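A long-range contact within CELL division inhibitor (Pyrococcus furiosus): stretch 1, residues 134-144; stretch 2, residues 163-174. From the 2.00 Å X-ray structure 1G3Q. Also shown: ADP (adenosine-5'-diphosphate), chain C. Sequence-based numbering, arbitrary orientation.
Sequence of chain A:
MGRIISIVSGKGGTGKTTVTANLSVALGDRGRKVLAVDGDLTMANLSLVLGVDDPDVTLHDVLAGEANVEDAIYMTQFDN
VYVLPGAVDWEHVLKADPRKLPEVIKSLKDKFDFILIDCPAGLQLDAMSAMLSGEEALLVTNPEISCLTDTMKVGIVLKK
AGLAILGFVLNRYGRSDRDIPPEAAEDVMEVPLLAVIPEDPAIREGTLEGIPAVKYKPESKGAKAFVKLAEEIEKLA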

# COMPACT_ATOMS: atom_id res chain seq x y z
N GLY A 134 -4.20 0.31 10.45
CA GLY A 134 -3.65 1.63 10.24
C GLY A 134 -4.37 2.75 10.98
O GLY A 134 -5.45 2.54 11.52
N GLU A 135 -3.76 3.93 11.00
CA GLU A 135 -4.33 5.11 11.66
C GLU A 135 -4.82 6.07 10.59
O GLU A 135 -5.72 6.88 10.83
CB GLU A 135 -3.26 5.83 12.48
CG GLU A 135 -2.46 4.95 13.41
CD GLU A 135 -1.22 5.67 13.93
OE1 GLU A 135 -0.41 6.16 13.11
OE2 GLU A 135 -1.05 5.72 15.17
N GLU A 136 -4.21 5.98 9.41
CA GLU A 136 -4.54 6.82 8.27
C GLU A 136 -4.84 5.91 7.09
O GLU A 136 -4.38 4.76 7.05
CB GLU A 136 -3.36 7.72 7.91
CG GLU A 136 -2.88 8.62 9.02
CD GLU A 136 -1.54 9.26 8.70
OE1 GLU A 136 -1.37 9.72 7.55
OE2 GLU A 136 -0.67 9.31 9.59
N ALA A 137 -5.58 6.42 6.12
CA ALA A 137 -5.92 5.64 4.94
C ALA A 137 -5.70 6.42 3.65
O ALA A 137 -6.10 7.58 3.53
CB ALA A 137 -7.37 5.16 5.02
N LEU A 138 -5.06 5.77 2.69
CA LEU A 138 -4.82 6.37 1.39
C LEU A 138 -5.63 5.53 0.42
O LEU A 138 -5.30 4.37 0.16
CB LEU A 138 -3.33 6.30 1.01
CG LEU A 138 -2.97 6.86 -0.37
CD1 LEU A 138 -3.33 8.34 -0.43
CD2 LEU A 138 -1.49 6.67 -0.65
N LEU A 139 -6.70 6.11 -0.11
CA LEU A 139 -7.57 5.40 -1.03
C LEU A 139 -6.94 5.28 -2.41
O LEU A 139 -6.42 6.26 -2.95
CB LEU A 139 -8.93 6.10 -1.15
CG LEU A 139 -9.60 6.56 0.15
CD1 LEU A 139 -10.98 7.12 -0.17
CD2 LEU A 139 -9.72 5.40 1.13
N VAL A 140 -6.97 4.08 -2.97
CA VAL A 140 -6.43 3.85 -4.30
C VAL A 140 -7.58 3.41 -5.20
O VAL A 140 -8.31 2.48 -4.87
CB VAL A 140 -5.35 2.74 -4.30
CG1 VAL A 140 -4.86 2.49 -5.71
CG2 VAL A 140 -4.19 3.15 -3.40
N THR A 141 -7.74 4.09 -6.33
CA THR A 141 -8.83 3.78 -7.24
C THR A 141 -8.44 4.03 -8.69
O THR A 141 -7.45 4.69 -8.98
CB THR A 141 -10.07 4.64 -6.93
OG1 THR A 141 -11.15 4.26 -7.80
CG2 THR A 141 -9.75 6.11 -7.15
N ASN A 142 -9.24 3.48 -9.60
CA ASN A 142 -9.01 3.67 -11.03
C ASN A 142 -10.12 4.62 -11.51
O ASN A 142 -11.07 4.87 -10.77
CB ASN A 142 -9.07 2.34 -11.77
CG ASN A 142 -7.99 1.38 -11.32
OD1 ASN A 142 -6.88 1.79 -10.98
ND2 ASN A 142 -8.30 0.08 -11.33
N PRO A 143 -9.99 5.15 -12.73
CA PRO A 143 -10.98 6.08 -13.29
C PRO A 143 -12.35 5.50 -13.65
O PRO A 143 -13.05 6.04 -14.51
CB PRO A 143 -10.27 6.64 -14.53
CG PRO A 143 -8.81 6.49 -14.19
CD PRO A 143 -8.78 5.13 -13.56
N GLU A 144 -12.75 4.41 -13.00
CA GLU A 144 -14.05 3.79 -13.26
C GLU A 144 -15.03 4.20 -12.17
O GLU A 144 -14.73 4.10 -10.99
CB GLU A 144 -13.94 2.26 -13.28
CG GLU A 144 -13.18 1.68 -14.45
CD GLU A 144 -13.11 0.16 -14.39
OE1 GLU A 144 -12.55 -0.37 -13.40
OE2 GLU A 144 -13.62 -0.50 -15.32
N LEU A 163 -10.23 6.01 11.40
CA LEU A 163 -9.04 6.35 10.61
C LEU A 163 -9.14 7.70 9.91
O LEU A 163 -10.20 8.10 9.43
CB LEU A 163 -8.77 5.28 9.55
CG LEU A 163 -8.32 3.88 9.98
CD1 LEU A 163 -9.49 3.11 10.56
CD2 LEU A 163 -7.74 3.15 8.76
N ALA A 164 -8.01 8.40 9.86
CA ALA A 164 -7.93 9.69 9.19
C ALA A 164 -7.75 9.41 7.71
O ALA A 164 -6.77 8.77 7.30
CB ALA A 164 -6.74 10.48 9.72
N ILE A 165 -8.70 9.87 6.89
CA ILE A 165 -8.63 9.65 5.46
C ILE A 165 -7.82 10.76 4.81
O ILE A 165 -8.29 11.89 4.67
CB ILE A 165 -10.04 9.61 4.83
CG1 ILE A 165 -10.97 8.75 5.68
CG2 ILE A 165 -9.95 9.07 3.41
CD1 ILE A 165 -10.49 7.32 5.91
N LEU A 166 -6.60 10.43 4.42
CA LEU A 166 -5.69 11.38 3.79
C LEU A 166 -6.20 11.91 2.46
O LEU A 166 -6.01 13.08 2.13
CB LEU A 166 -4.32 10.73 3.58
CG LEU A 166 -3.59 10.22 4.82
CD1 LEU A 166 -2.30 9.52 4.40
CD2 LEU A 166 -3.28 11.39 5.74
N GLY A 167 -6.83 11.02 1.70
CA GLY A 167 -7.34 11.39 0.39
C GLY A 167 -7.23 10.19 -0.52
O GLY A 167 -7.14 9.06 -0.04
N PHE A 168 -7.22 10.41 -1.83
CA PHE A 168 -7.12 9.29 -2.75
C PHE A 168 -6.14 9.50 -3.90
O PHE A 168 -5.72 10.63 -4.20
CB PHE A 168 -8.51 8.95 -3.32
CG PHE A 168 -8.99 9.89 -4.40
CD1 PHE A 168 -8.96 9.49 -5.74
CD2 PHE A 168 -9.48 11.15 -4.09
CE1 PHE A 168 -9.43 10.33 -6.75
CE2 PHE A 168 -9.96 12.00 -5.09
CZ PHE A 168 -9.93 11.59 -6.42
N VAL A 169 -5.76 8.39 -4.52
CA VAL A 169 -4.84 8.39 -5.65
C VAL A 169 -5.62 7.87 -6.85
O VAL A 169 -6.27 6.83 -6.76
CB VAL A 169 -3.64 7.45 -5.40
CG1 VAL A 169 -2.77 7.38 -6.65
CG2 VAL A 169 -2.82 7.95 -4.22
N LEU A 170 -5.57 8.60 -7.95
CA LEU A 170 -6.26 8.18 -9.16
C LEU A 170 -5.20 7.49 -10.00
O LEU A 170 -4.43 8.13 -10.71
CB LEU A 170 -6.82 9.39 -9.92
CG LEU A 170 -7.63 9.09 -11.18
CD1 LEU A 170 -8.87 8.28 -10.82
CD2 LEU A 170 -8.04 10.40 -11.84
N ASN A 171 -5.16 6.16 -9.91
CA ASN A 171 -4.17 5.38 -10.63
C ASN A 171 -4.63 4.87 -11.99
O ASN A 171 -5.83 4.75 -12.26
CB ASN A 171 -3.71 4.22 -9.76
CG ASN A 171 -2.56 3.44 -10.37
OD1 ASN A 171 -1.63 4.03 -10.93
ND2 ASN A 171 -2.60 2.12 -10.24
N ARG A 172 -3.65 4.59 -12.85
CA ARG A 172 -3.90 4.08 -14.19
C ARG A 172 -4.72 5.03 -15.05
O ARG A 172 -5.54 4.61 -15.87
CB ARG A 172 -4.58 2.71 -14.09
CG ARG A 172 -3.98 1.85 -13.00
CD ARG A 172 -4.22 0.37 -13.22
NE ARG A 172 -3.55 -0.12 -14.42
CZ ARG A 172 -3.47 -1.40 -14.75
NH1 ARG A 172 -4.00 -2.32 -13.96
NH2 ARG A 172 -2.86 -1.77 -15.87
N TYR A 173 -4.48 6.33 -14.88
CA TYR A 173 -5.21 7.33 -15.66
C TYR A 173 -4.62 7.44 -17.06
O TYR A 173 -3.41 7.56 -17.22
CB TYR A 173 -5.15 8.69 -14.97
CG TYR A 173 -5.93 9.75 -15.71
CD1 TYR A 173 -7.32 9.69 -15.80
CD2 TYR A 173 -5.28 10.80 -16.36
CE1 TYR A 173 -8.04 10.64 -16.52
CE2 TYR A 173 -5.99 11.76 -17.09
CZ TYR A 173 -7.37 11.67 -17.16
OH TYR A 173 -8.08 12.61 -17.87
N GLY A 174 -5.49 7.40 -18.07
CA GLY A 174 -5.03 7.49 -19.44
C GLY A 174 -5.04 6.14 -20.12
O GLY A 174 -4.68 6.01 -21.29
PB ADP C . -3.44 -4.54 -6.55
O1B ADP C . -4.15 -5.79 -6.74
O2B ADP C . -4.41 -3.45 -6.33
O3B ADP C . -2.28 -4.51 -5.37
PA ADP C . -1.24 -4.11 -8.27
O1A ADP C . -0.54 -5.35 -8.19
O2A ADP C . -0.59 -3.04 -7.56
O3A ADP C . -2.69 -4.19 -7.86
O5' ADP C . -1.27 -3.75 -9.73
C5' ADP C . -1.86 -4.61 -10.77
C4' ADP C . -1.04 -4.63 -12.01
O4' ADP C . -1.16 -3.39 -12.76
C3' ADP C . 0.44 -4.78 -11.78
O3' ADP C . 0.98 -5.75 -12.67
C2' ADP C . 1.05 -3.44 -12.05
O2' ADP C . 2.37 -3.46 -12.58
C1' ADP C . 0.14 -2.78 -12.99
N9 ADP C . -0.07 -1.33 -12.72
C8 ADP C . -0.51 -0.63 -11.59
N7 ADP C . -0.58 0.66 -11.72
C5 ADP C . -0.16 0.87 -13.01
C6 ADP C . 0.01 2.06 -13.78
N6 ADP C . -0.26 3.25 -13.25
N1 ADP C . 0.47 1.93 -15.10
C2 ADP C . 0.75 0.70 -15.63
N3 ADP C . 0.61 -0.48 -14.96
C4 ADP C . 0.16 -0.33 -13.65

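The two stretches pair as neighbouring parallel strands, with axes 22° apart. Seven backbone hydrogen bonds join them, from Ala164 N to Glu135 O (2.9 Å) at one end to Asn171 N to Thr141 O (2.9 Å) at the other. The shortest is Val169 N to Leu139 O, at 2.7 Å.

The ladder is uneven near its middle. Leu166 has phi/psi of -64/-37, which is not extended, and Gly167 is at 146/-158. A CB on Gly167 would be jammed against the carbonyl O of Leu166, so this backbone calls for glycine. Leu166 N still bonds to Ala137 O (3.0 Å), and Leu139 N then takes Gly167 O (3.0 Å).

Side chains of the first strand alternate between the sheet faces; on the second the alternation is interrupted at Leu166, so that Ile165 and Phe168 lie on the same face. Ala137, Leu139 and Thr141 share one face with Ile165, Phe168 and Leu170. Ala137 is small, and Ile165, with chi1 and chi2 both m, brings CD1 to 3.9 Å from Ala137 CB. Leu139 (m, t) packs its CB 3.6 Å from Phe168 CB. Phe168 takes chi1 p, and its ring end leads away from the first stretch. Its CD1 still lies 3.7 Å from Thr141 CG2, which approaches the ring obliquely. Thr141 is t, and its OG1 donates to Asn142 O (3.0 Å).

On the other face, Leu138 (t, p) turns its end towards the partner strand. Its CD1 reaches Val169 CG2 at 3.8 Å. Glu136 (m, t) sets OE1 3.1 Å from Leu166 CD2; both its carboxylate oxygens are hydrogen-bonded elsewhere in the structure.

Pro143 points toward the second stretch. Its CG meets Leu170 CD1 at 3.8 Å and the edge of the Tyr173 ring at CD1, 3.9 Å away.

Asn171, with chi1 t, points sideways and serves the nucleotide. Its OD1 accepts from ADP N6 (2.8 Å), and its ND2 donates to ADP N7 (2.9 Å). Both groups of the amide thus read the adenine.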